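Local coordinates for protein superoxide dismutase (Leishmania major, PDB 4F2N) that catalyses, as an iron-dependent superoxide dismutase, the conversion of superoxide into molecular oxygen and hydrogen peroxide, at residues 67-70 with 71-74; 79-82 with 83-86; 134-137 with 138-141; 144-147 with 148-152; 160-163 with 164-167. All coordinates share one frame; numbering follows the deposited sequence. Where two conformers were deposited one is given.

Interaction 1 (67-70 with 71-74); sequences VDKL and NTLG
The hydroxyl of Thr-72 folds back over the last turn of helix 52-71 and meets the carbonyl of Lys-69. Thr-72 OG1 donates to Lys-69 O over 2.6 Å, in the carbonyl plane and on a lone pair. With chi1 at 67°, OG1 sits between its own N and carbonyl carbon, which turns it back toward the helix. Thr-72 N donates to the same oxygen at 3.0 Å, but from above that plane. Leu-73 N likewise reaches Leu-70 O three residues back, at 2.9 Å. An ordinary helical i to i+4 bond, from Asn-71 N to Val-67 O at 3.1 Å, comes just before these.

Asn-71 lies side by side with Val-67, and its ND2 is 3.9 Å from Val-67 CG1. That ND2 donates to a water, which in turn donates to Asp-68 OD1. The other end of the amide, OD1, accepts from Ala-33 N. Leu-70 and Val-67 face helix 96-113, on Ala-102 and His-105. A second water donates to Thr-72 OG1 at 2.6 Å and accepts a weak bond from Lys-69 NZ.

The helix thus ends in a tighter turn. Lys-69 O is taken by the backbone N and the hydroxyl of Thr-72, three residues on.

Interaction 2 (79-82 with 83-86); sequences GKTI and EEII
Lys-80 and Thr-81 run extended into the first turn of helix 82-89, and the chain turns helical at Ile-82. Ile-86 N donates to Ile-82 O over 3.1 Å, with an N-H...O angle of 166° and in the carbonyl plane. The bonds from Glu-84 N and Ile-85 N to Thr-81 O are weak.

Thr-81 is the N-cap. Its OG1 accepts from Glu-84 N at 3.1 Å, so this amide of the first turn has a side-chain acceptor. The torsion behind this is chi1 at 60°, which swings OG1 over the start of the helix. Glu-84 crosses Thr-81 at about a right angle, and its CB comes to 3.5 Å from Thr-81 OG1.

The extended Glu-84 chain brings its carboxylate against the aliphatic part of Lys-80. Glu-84 OE2 is 3.3 Å from Lys-80 CE. The charged atoms stay further apart, with Lys-80 NZ 4.1 Å from Glu-84 OE2, too far for a salt bridge. On the buried side, Ile-82 CD1 lies 4.3 Å from Ile-85 CD1.

Ile-82, Ile-85 and Ile-86 turn to helix 96-113, meeting His-105, Ala-102 and Phe-106. The carboxylate of Glu-83 accepts from the backbone of Thr-25 and Leu-26. Residues 79 and 80 pair with the backbone of Tyr-31, and this short helix lies between the N-terminal loop and helix 96-113.

Interaction 3 (134-137 with 138-141); sequences FGSV and DDFM
Ser-136 OG is gripped by Asp-139 through both backbone and side chain. Asp-139 N donates to Ser-136 OG over 3.1 Å, nearly straight at 167°. Ser-136 OG gives a weak bond to Asp-139 OD2 at 3.2 Å. Ser-136 is the N-cap of helix 137-149, and chi1 at 73° turns its hydroxyl over the first turn. Two regular helical bonds follow. Phe-140 N donates to Ser-136 O at 3.1 Å, and Met-141 N to Val-137 O at 2.8 Å.

The aromatic pair lies on another side of the turn. Phe-140 turns an edge to one face of Phe-134. Its CD1 stands 3.8 Å above the plane of that ring, offset toward the rim. The centroids are 5.2 Å apart and the planes meet at 50°, so the edge-to-face stack is tilted. Phe-140 CB adds to it, 3.7 Å from Phe-134 CG. Val-137 and Met-141 lie side by side, with Val-137 CG1 touching Met-141 CE.

Gly-135, with positive phi, makes the bend between helices 124-134 and 137-149. Both phenylalanines continue onto Leu-159 and Ile-170 of the sheet, and Val-137 and Phe-140 meet Ile-130 of helix 124-134.

The turn therefore divides its chemistry. The polar side caps the new helix, where the carboxylate of Asp-139 would probably be favoured by the helix dipole. The apolar side joins the helices to the sheet.

Interaction 4 (144-147 with 148-152); sequences FQQA and GVNNF
Gln-146 and Asn-150, one turn apart on helix 137-149, pass at a slant with their amide planes steeply turned against each other. This holds for one of the two conformers of Gln-146. The touch is a methylene against an amide nitrogen, with Gln-146 CG 3.6 Å from Asn-150 ND2, and the second conformer makes it uncertain. Asn-150 ND2 also lies 3.3 Å from Gln-146 O, but does not point its hydrogens well enough to bond. That carbonyl takes Asn-150 N instead, at 3.0 Å.

Val-149 comes over the backbone a turn earlier. Chi1 of 164° places CG2 beside its own N, and this methyl is 3.2 Å from Gln-145 O. The same oxygen accepts from Val-149 N at 2.9 Å. Gly-148 N donates to Phe-144 O at 3.1 Å. These are regular i to i+4 bonds of the helix.

Into the fold, Trp-213 meets the Phe-144 ring, as Phe-188 does, and its NE1 donates to Gln-145 OE1. Beyond the helix, Phe-152 meets Trp-193 of the second subunit edge-to-face.

Arg-205 NH1 donates to the carbonyls of both Gly-148 and Asn-151. A positive group at this C-terminal end of the helix would suit the helix dipole, and it supplies a donor to carbonyls where the regular helical pattern stops.

Interaction 5 (160-163 with 164-167); sequences CVDP and QTKE
Backbone bonds bring Asp-162 and Glu-167 together. Asp-162 N donates to Glu-167 O at 2.9 Å, almost straight at 170°. Lys-166 N closes the turn on Asp-162 O at 2.7 Å. Val-161 CA adds a CH...O contact to Glu-167 O.

The carboxylate of Asp-162 takes backbone amides inside the turn. Its CG is anti to its own N (chi1 178°), which brings OD1 to the amides of Gln-164 and Thr-165. Thr-165 N donates to Asp-162 OD1 over 3.3 Å, from above the carboxylate plane. Gln-164 N gives it a weak bond. A water donates to both Asp-162 OD2 and Gln-164 OE1.

This is the beta hairpin connection between antiparallel strands 155-161 and 168-174. Lys-166 has positive phi here, which lets the chain reverse.

Hydroxyl and charged groups form another set. Thr-165 OG1 accepts from Glu-167 N in an ST turn, and donates to Glu-167 OE1 at 2.6 Å on the anti lone pair. Like charges come near, with Asp-162 OD2 4.6 Å from Glu-167 OE1. The Lys-166 chain, bent at chi2, brings NZ back to Pro-163 O at 3.2 Å, in the carbonyl plane. Lys-166 NZ also donates to Thr-229 O at the end of helix 218-229.

Interactions 1 and 2 lie in the alpha-hairpin domain, and interactions 3, 4 and 5 in the C-terminal domain. Interactions 1 and 2 touch directly, Leu-70 CD2 lying 4.0 Å from Ile-82 CD1, and both rest on helix 96-113. Interactions 3 and 4 cover the start and end of helix 137-149, with centres 15 Å apart. Interaction 5 is about 7 Å from each of them at the nearest atoms. Iron is bound by His-58, His-108, Asp-191 and His-195. The side chains of Val-67 in interaction 1 and Asn-151 in interaction 4 each lie about 12 Å from it, so neither is a ligand.

Interaction 1 (67-70 with 71-74)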
loop_
_atom_site.group_PDB
_atom_site.type_symbol
_atom_site.label_atom_id
_atom_site.label_comp_id
_atom_site.label_asym_id
_atom_site.label_seq_id
_atom_site.Cartn_x
_atom_site.Cartn_y
_atom_site.Cartn_z
ATOM N N VAL B 67 7.598 -9.909 12.347
ATOM C CA VAL B 67 8.532 -10.510 13.353
ATOM C C VAL B 67 8.666 -12.011 13.061
ATOM O O VAL B 67 9.776 -12.566 12.991
ATOM C CB VAL B 67 8.048 -10.226 14.806
ATOM C CG1 VAL B 67 8.746 -11.112 15.850
ATOM C CG2 VAL B 67 8.224 -8.742 15.128
ATOM N N ASP B 68 7.529 -12.657 12.845
ATOM C CA ASP B 68 7.508 -14.120 12.650
ATOM C C ASP B 68 8.219 -14.499 11.362
ATOM O O ASP B 68 9.018 -15.446 11.334
ATOM C CB ASP B 68 6.062 -14.672 12.677
ATOM C CG ASP B 68 5.402 -14.566 14.067
ATOM O OD1 ASP B 68 6.069 -14.208 15.063
ATOM O OD2 ASP B 68 4.190 -14.831 14.170
ATOM N N LYS B 69 7.964 -13.751 10.292
ATOM C CA LYS B 69 8.579 -14.072 8.995
ATOM C C LYS B 69 10.079 -13.835 9.034
ATOM O O LYS B 69 10.871 -14.683 8.578
ATOM C CB LYS B 69 7.903 -13.273 7.875
ATOM C CG LYS B 69 8.423 -13.571 6.472
ATOM C CD LYS B 69 8.100 -14.973 6.042
ATOM C CE LYS B 69 8.519 -15.166 4.597
ATOM N NZ LYS B 69 7.799 -16.337 4.035
ATOM N N LEU B 70 10.490 -12.705 9.611
ATOM C CA LEU B 70 11.915 -12.380 9.725
ATOM C C LEU B 70 12.701 -13.494 10.457
ATOM O O LEU B 70 13.800 -13.851 10.043
ATOM C CB LEU B 70 12.111 -11.032 10.449
ATOM C CG LEU B 70 13.527 -10.545 10.711
ATOM C CD1 LEU B 70 14.297 -10.430 9.405
ATOM C CD2 LEU B 70 13.475 -9.200 11.426
ATOM N N ASN B 71 12.122 -14.045 11.520
ATOM C CA ASN B 71 12.749 -15.153 12.251
ATOM C C ASN B 71 12.948 -16.453 11.466
ATOM O O ASN B 71 13.729 -17.288 11.884
ATOM C CB ASN B 71 12.038 -15.400 13.587
ATOM C CG ASN B 71 12.335 -14.301 14.589
ATOM O OD1 ASN B 71 13.405 -13.704 14.530
ATOM N ND2 ASN B 71 11.398 -14.000 15.472
ATOM N N THR B 72 12.260 -16.612 10.332
ATOM C CA THR B 72 12.508 -17.752 9.418
ATOM C C THR B 72 13.626 -17.474 8.405
ATOM O O THR B 72 14.012 -18.370 7.648
ATOM C CB THR B 72 11.246 -18.156 8.614
ATOM O OG1 THR B 72 10.887 -17.108 7.697
ATOM C CG2 THR B 72 10.070 -18.435 9.549
ATOM N N LEU B 73 14.120 -16.242 8.370
ATOM C CA LEU B 73 15.087 -15.808 7.352
ATOM C C LEU B 73 16.443 -15.342 7.883
ATOM O O LEU B 73 17.430 -15.328 7.147
ATOM C CB LEU B 73 14.505 -14.641 6.557
ATOM C CG LEU B 73 13.160 -14.914 5.889
ATOM C CD1 LEU B 73 12.496 -13.600 5.521
ATOM C CD2 LEU B 73 13.346 -15.825 4.681
ATOM N N GLY B 74 16.500 -14.917 9.139
ATOM C CA GLY B 74 17.689 -14.203 9.595
ATOM C C GLY B 74 18.803 -15.034 10.183
ATOM O O GLY B 74 19.700 -14.486 10.823
HETATM O O HOH W 1 8.628 -14.798 15.869
HETATM O O HOH W 2 10.168 -18.221 5.445
#

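Interaction 2 (79-82 with 83-86)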
loop_
_atom_site.group_PDB
_atom_site.type_symbol
_atom_site.label_atom_id
_atom_site.label_comp_id
_atom_site.label_asym_id
_atom_site.label_seq_id
_atom_site.Cartn_x
_atom_site.Cartn_y
_atom_site.Cartn_z
ATOM N N GLY B 79 22.270 -11.852 17.815
ATOM C CA GLY B 79 23.023 -10.876 18.604
ATOM C C GLY B 79 23.174 -9.510 17.919
ATOM O O GLY B 79 23.621 -8.542 18.534
ATOM N N LYS B 80 22.837 -9.433 16.641
ATOM C CA LYS B 80 23.029 -8.188 15.892
ATOM C C LYS B 80 21.767 -7.352 15.871
ATOM O O LYS B 80 20.678 -7.890 16.098
ATOM C CB LYS B 80 23.475 -8.501 14.465
ATOM C CG LYS B 80 24.890 -9.063 14.393
ATOM C CD LYS B 80 25.075 -9.796 13.069
ATOM C CE LYS B 80 26.548 -10.012 12.706
ATOM N NZ LYS B 80 27.411 -10.093 13.917
ATOM N N THR B 81 21.904 -6.051 15.605
ATOM C CA THR B 81 20.728 -5.174 15.439
ATOM C C THR B 81 19.939 -5.499 14.178
ATOM O O THR B 81 20.484 -5.968 13.154
ATOM C CB THR B 81 21.086 -3.664 15.389
ATOM O OG1 THR B 81 21.967 -3.418 14.279
ATOM C CG2 THR B 81 21.787 -3.228 16.699
ATOM N N ILE B 82 18.651 -5.236 14.256
ATOM C CA ILE B 82 17.790 -5.286 13.081
ATOM C C ILE B 82 18.307 -4.338 11.993
ATOM O O ILE B 82 18.300 -4.689 10.821
ATOM C CB ILE B 82 16.329 -4.974 13.461
ATOM C CG1 ILE B 82 15.812 -5.993 14.516
ATOM C CG2 ILE B 82 15.421 -4.947 12.227
ATOM C CD1 ILE B 82 15.836 -7.445 14.071
ATOM N N GLU B 83 18.794 -3.157 12.383
ATOM C CA GLU B 83 19.360 -2.216 11.404
ATOM C C GLU B 83 20.537 -2.800 10.618
ATOM O O GLU B 83 20.743 -2.505 9.435
ATOM C CB GLU B 83 19.811 -0.958 12.123
ATOM C CG GLU B 83 18.625 -0.105 12.501
ATOM C CD GLU B 83 18.980 0.938 13.536
ATOM O OE1 GLU B 83 19.657 1.905 13.147
ATOM O OE2 GLU B 83 18.560 0.790 14.712
ATOM N N GLU B 84 21.317 -3.645 11.268
ATOM C CA GLU B 84 22.397 -4.319 10.558
ATOM C C GLU B 84 21.828 -5.208 9.430
ATOM O O GLU B 84 22.381 -5.261 8.324
ATOM C CB GLU B 84 23.251 -5.122 11.543
ATOM C CG GLU B 84 24.438 -5.806 10.910
ATOM C CD GLU B 84 25.559 -6.116 11.903
ATOM O OE1 GLU B 84 25.607 -5.533 13.021
ATOM O OE2 GLU B 84 26.406 -6.960 11.549
ATOM N N ILE B 85 20.719 -5.887 9.695
ATOM C CA ILE B 85 20.084 -6.702 8.642
ATOM C C ILE B 85 19.604 -5.807 7.463
ATOM O O ILE B 85 19.847 -6.104 6.300
ATOM C CB ILE B 85 18.936 -7.579 9.188
ATOM C CG1 ILE B 85 19.404 -8.469 10.365
ATOM C CG2 ILE B 85 18.316 -8.409 8.066
ATOM C CD1 ILE B 85 18.299 -9.282 11.018
ATOM N N ILE B 86 18.953 -4.699 7.797
ATOM C CA ILE B 86 18.489 -3.719 6.818
ATOM C C ILE B 86 19.648 -3.266 5.948
ATOM O O ILE B 86 19.567 -3.311 4.704
ATOM C CB ILE B 86 17.826 -2.520 7.536
ATOM C CG1 ILE B 86 16.615 -3.006 8.353
ATOM C CG2 ILE B 86 17.404 -1.419 6.551
ATOM C CD1 ILE B 86 15.957 -1.902 9.126
#

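Interaction 3 (134-137 with 138-141)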
loop_
_atom_site.group_PDB
_atom_site.type_symbol
_atom_site.label_atom_id
_atom_site.label_comp_id
_atom_site.label_asym_id
_atom_site.label_seq_id
_atom_site.Cartn_x
_atom_site.Cartn_y
_atom_site.Cartn_z
ATOM N N PHE B 134 11.938 24.936 10.036
ATOM C CA PHE B 134 10.702 25.039 9.261
ATOM C C PHE B 134 9.956 26.370 9.453
ATOM O O PHE B 134 8.896 26.560 8.873
ATOM C CB PHE B 134 9.770 23.873 9.610
ATOM C CG PHE B 134 10.361 22.530 9.322
ATOM C CD1 PHE B 134 10.334 22.012 8.029
ATOM C CD2 PHE B 134 10.999 21.803 10.332
ATOM C CE1 PHE B 134 10.912 20.774 7.750
ATOM C CE2 PHE B 134 11.562 20.579 10.066
ATOM C CZ PHE B 134 11.523 20.061 8.768
ATOM N N GLY B 135 10.487 27.262 10.288
ATOM C CA GLY B 135 9.815 28.541 10.591
ATOM C C GLY B 135 9.001 28.489 11.871
ATOM O O GLY B 135 9.051 29.415 12.694
ATOM N N SER B 136 8.249 27.402 12.046
ATOM C CA SER B 136 7.445 27.166 13.267
ATOM C C SER B 136 7.020 25.695 13.304
ATOM O O SER B 136 7.099 24.989 12.279
ATOM C CB SER B 136 6.197 28.041 13.273
ATOM O OG SER B 136 5.244 27.565 12.338
ATOM N N VAL B 137 6.539 25.246 14.465
ATOM C CA VAL B 137 6.024 23.878 14.605
ATOM C C VAL B 137 4.789 23.700 13.702
ATOM O O VAL B 137 4.638 22.675 13.033
ATOM C CB VAL B 137 5.739 23.524 16.094
ATOM C CG1 VAL B 137 4.950 22.224 16.226
ATOM C CG2 VAL B 137 7.046 23.425 16.877
ATOM N N ASP B 138 3.916 24.706 13.668
ATOM C CA ASP B 138 2.729 24.654 12.799
ATOM C C ASP B 138 3.073 24.450 11.315
ATOM O O ASP B 138 2.440 23.623 10.640
ATOM C CB ASP B 138 1.858 25.896 12.991
ATOM C CG ASP B 138 1.254 25.978 14.390
ATOM O OD1 ASP B 138 1.197 24.954 15.108
ATOM O OD2 ASP B 138 0.827 27.081 14.788
ATOM N N ASP B 139 4.070 25.188 10.816
ATOM C CA ASP B 139 4.522 25.040 9.430
ATOM C C ASP B 139 5.146 23.642 9.175
ATOM O O ASP B 139 4.893 23.024 8.124
ATOM C CB ASP B 139 5.504 26.139 9.017
ATOM C CG ASP B 139 4.882 27.548 8.978
ATOM O OD1 ASP B 139 3.722 27.737 8.572
ATOM O OD2 ASP B 139 5.587 28.499 9.343
ATOM N N PHE B 140 5.945 23.134 10.116
ATOM C CA PHE B 140 6.402 21.756 10.003
ATOM C C PHE B 140 5.230 20.766 9.938
ATOM O O PHE B 140 5.194 19.908 9.058
ATOM C CB PHE B 140 7.364 21.366 11.140
ATOM C CG PHE B 140 7.410 19.887 11.388
ATOM C CD1 PHE B 140 8.077 19.052 10.502
ATOM C CD2 PHE B 140 6.753 19.324 12.478
ATOM C CE1 PHE B 140 8.109 17.686 10.698
ATOM C CE2 PHE B 140 6.767 17.941 12.668
ATOM C CZ PHE B 140 7.452 17.124 11.776
ATOM N N MET B 141 4.270 20.876 10.857
ATOM C CA MET B 141 3.132 19.947 10.851
ATOM C C MET B 141 2.362 19.957 9.516
ATOM O O MET B 141 2.010 18.893 8.997
ATOM C CB MET B 141 2.176 20.271 12.015
ATOM C CG MET B 141 2.758 19.850 13.351
ATOM S SD MET B 141 1.697 20.296 14.735
ATOM C CE MET B 141 2.432 19.275 16.010
#

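Interaction 4 (144-147 with 148-152)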
loop_
_atom_site.group_PDB
_atom_site.type_symbol
_atom_site.label_atom_id
_atom_site.label_comp_id
_atom_site.label_asym_id
_atom_site.label_seq_id
_atom_site.Cartn_x
_atom_site.Cartn_y
_atom_site.Cartn_z
ATOM N N PHE B 144 4.417 18.242 6.947
ATOM C CA PHE B 144 4.546 16.801 7.248
ATOM C C PHE B 144 3.256 16.101 6.837
ATOM O O PHE B 144 3.289 15.091 6.177
ATOM C CB PHE B 144 4.892 16.551 8.737
ATOM C CG PHE B 144 5.083 15.085 9.096
ATOM C CD1 PHE B 144 6.371 14.531 9.174
ATOM C CD2 PHE B 144 3.984 14.257 9.382
ATOM C CE1 PHE B 144 6.555 13.160 9.500
ATOM C CE2 PHE B 144 4.166 12.902 9.723
ATOM C CZ PHE B 144 5.448 12.359 9.794
ATOM N N GLN B 145 2.108 16.661 7.226
ATOM C CA GLN B 145 0.819 16.095 6.812
ATOM C C GLN B 145 0.666 16.000 5.308
ATOM O O GLN B 145 0.116 15.017 4.806
ATOM C CB GLN B 145 -0.330 16.931 7.359
ATOM C CG GLN B 145 -0.503 16.779 8.856
ATOM C CD GLN B 145 -1.325 17.913 9.437
ATOM O OE1 GLN B 145 -1.051 18.376 10.529
ATOM N NE2 GLN B 145 -2.297 18.395 8.679
ATOM N N GLN B 146 1.130 17.035 4.600
ATOM C CA GLN B 146 1.049 17.092 3.145
ATOM C C GLN B 146 1.889 15.990 2.497
ATOM O O GLN B 146 1.449 15.323 1.563
ATOM C CB GLN B 146 1.470 18.483 2.658
ATOM C CG GLN B 146 1.756 18.593 1.168
ATOM C CD GLN B 146 2.039 20.014 0.758
ATOM O OE1 GLN B 146 1.669 20.956 1.469
ATOM N NE2 GLN B 146 2.713 20.184 -0.377
ATOM N N ALA B 147 3.105 15.798 2.997
ATOM C CA ALA B 147 3.957 14.729 2.448
ATOM C C ALA B 147 3.312 13.342 2.683
ATOM O O ALA B 147 3.348 12.469 1.803
ATOM C CB ALA B 147 5.380 14.785 3.027
ATOM N N GLY B 148 2.728 13.143 3.865
ATOM C CA GLY B 148 2.048 11.864 4.142
ATOM C C GLY B 148 0.833 11.634 3.239
ATOM O O GLY B 148 0.613 10.526 2.753
ATOM N N VAL B 149 0.039 12.679 3.036
ATOM C CA VAL B 149 -1.142 12.595 2.164
ATOM C C VAL B 149 -0.723 12.232 0.730
ATOM O O VAL B 149 -1.359 11.398 0.076
ATOM C CB VAL B 149 -1.903 13.925 2.158
ATOM C CG1 VAL B 149 -2.880 13.999 0.979
ATOM C CG2 VAL B 149 -2.667 14.055 3.474
ATOM N N ASN B 150 0.353 12.862 0.277
ATOM C CA ASN B 150 0.825 12.717 -1.088
ATOM C C ASN B 150 1.661 11.473 -1.347
ATOM O O ASN B 150 2.068 11.247 -2.467
ATOM C CB ASN B 150 1.645 13.941 -1.475
ATOM C CG ASN B 150 0.805 15.184 -1.630
ATOM O OD1 ASN B 150 -0.402 15.127 -1.834
ATOM N ND2 ASN B 150 1.464 16.321 -1.582
ATOM N N ASN B 151 1.944 10.683 -0.318
ATOM C CA ASN B 151 2.790 9.504 -0.494
ATOM C C ASN B 151 1.963 8.402 -1.177
ATOM O O ASN B 151 1.153 7.736 -0.515
ATOM C CB ASN B 151 3.326 9.013 0.848
ATOM C CG ASN B 151 4.497 8.089 0.689
ATOM O OD1 ASN B 151 5.150 8.100 -0.332
ATOM N ND2 ASN B 151 4.813 7.349 1.720
ATOM N N PHE B 152 2.157 8.216 -2.479
ATOM C CA PHE B 152 1.253 7.340 -3.251
ATOM C C PHE B 152 1.461 5.895 -2.834
ATOM O O PHE B 152 2.605 5.413 -2.837
ATOM C CB PHE B 152 1.507 7.459 -4.765
ATOM C CG PHE B 152 0.490 6.744 -5.607
ATOM C CD1 PHE B 152 -0.829 7.182 -5.651
ATOM C CD2 PHE B 152 0.842 5.646 -6.352
ATOM C CE1 PHE B 152 -1.773 6.526 -6.447
ATOM C CE2 PHE B 152 -0.090 4.985 -7.147
ATOM C CZ PHE B 152 -1.399 5.421 -7.180
#

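Interaction 5 (160-163 with 164-167)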
loop_
_atom_site.group_PDB
_atom_site.type_symbol
_atom_site.label_atom_id
_atom_site.label_comp_id
_atom_site.label_asym_id
_atom_site.label_seq_id
_atom_site.Cartn_x
_atom_site.Cartn_y
_atom_site.Cartn_z
ATOM N N CYS B 160 13.693 13.433 9.855
ATOM C CA CYS B 160 15.056 12.959 10.060
ATOM C C CYS B 160 16.038 14.082 10.314
ATOM O O CYS B 160 15.827 15.243 9.905
ATOM C CB CYS B 160 15.575 12.148 8.858
ATOM S SG CYS B 160 14.616 10.682 8.430
ATOM N N VAL B 161 17.134 13.709 10.964
ATOM C CA VAL B 161 18.299 14.560 11.093
ATOM C C VAL B 161 19.299 14.068 10.030
ATOM O O VAL B 161 19.566 12.841 9.874
ATOM C CB VAL B 161 18.940 14.409 12.498
ATOM C CG1 VAL B 161 20.373 14.924 12.510
ATOM C CG2 VAL B 161 18.078 15.057 13.585
ATOM N N ASP B 162 19.855 15.005 9.280
ATOM C CA ASP B 162 21.002 14.691 8.424
ATOM C C ASP B 162 22.256 14.923 9.290
ATOM O O ASP B 162 22.511 16.062 9.692
ATOM C CB ASP B 162 21.003 15.609 7.176
ATOM C CG ASP B 162 22.198 15.368 6.252
ATOM O OD1 ASP B 162 23.319 15.096 6.739
ATOM O OD2 ASP B 162 22.033 15.518 5.024
ATOM N N PRO B 163 23.035 13.849 9.586
ATOM C CA PRO B 163 24.091 14.034 10.584
ATOM C C PRO B 163 25.245 14.905 10.082
ATOM O O PRO B 163 25.984 15.489 10.899
ATOM C CB PRO B 163 24.576 12.606 10.855
ATOM C CG PRO B 163 24.310 11.858 9.577
ATOM C CD PRO B 163 23.001 12.459 9.074
ATOM N N GLN B 164 25.422 14.961 8.760
ATOM C CA GLN B 164 26.472 15.801 8.170
ATOM C C GLN B 164 26.137 17.298 8.281
ATOM O O GLN B 164 26.975 18.101 8.692
ATOM C CB GLN B 164 26.690 15.422 6.716
ATOM C CG GLN B 164 27.141 13.985 6.526
ATOM C CD GLN B 164 27.099 13.537 5.074
ATOM O OE1 GLN B 164 26.132 13.798 4.347
ATOM N NE2 GLN B 164 28.140 12.847 4.647
ATOM N N THR B 165 24.919 17.679 7.923
ATOM C CA THR B 165 24.566 19.102 7.905
ATOM C C THR B 165 23.855 19.584 9.175
ATOM O O THR B 165 23.773 20.781 9.418
ATOM C CB THR B 165 23.673 19.429 6.707
ATOM O OG1 THR B 165 22.414 18.758 6.874
ATOM C CG2 THR B 165 24.326 18.946 5.426
ATOM N N LYS B 166 23.333 18.647 9.966
ATOM C CA LYS B 166 22.483 18.938 11.138
ATOM C C LYS B 166 21.081 19.438 10.767
ATOM O O LYS B 166 20.298 19.816 11.644
ATOM C CB LYS B 166 23.160 19.903 12.138
ATOM C CG LYS B 166 24.610 19.583 12.471
ATOM C CD LYS B 166 24.773 18.214 13.104
ATOM C CE LYS B 166 26.227 17.971 13.477
ATOM N NZ LYS B 166 26.398 16.544 13.839
ATOM N N GLU B 167 20.753 19.418 9.477
ATOM C CA GLU B 167 19.414 19.807 9.045
ATOM C C GLU B 167 18.392 18.808 9.517
ATOM O O GLU B 167 18.680 17.615 9.628
ATOM C CB GLU B 167 19.316 19.864 7.526
ATOM C CG GLU B 167 19.894 21.122 6.904
ATOM C CD GLU B 167 20.128 20.895 5.437
ATOM O OE1 GLU B 167 20.875 19.958 5.101
ATOM O OE2 GLU B 167 19.534 21.611 4.616
HETATM O O HOH W 3 24.248 15.593 3.410
#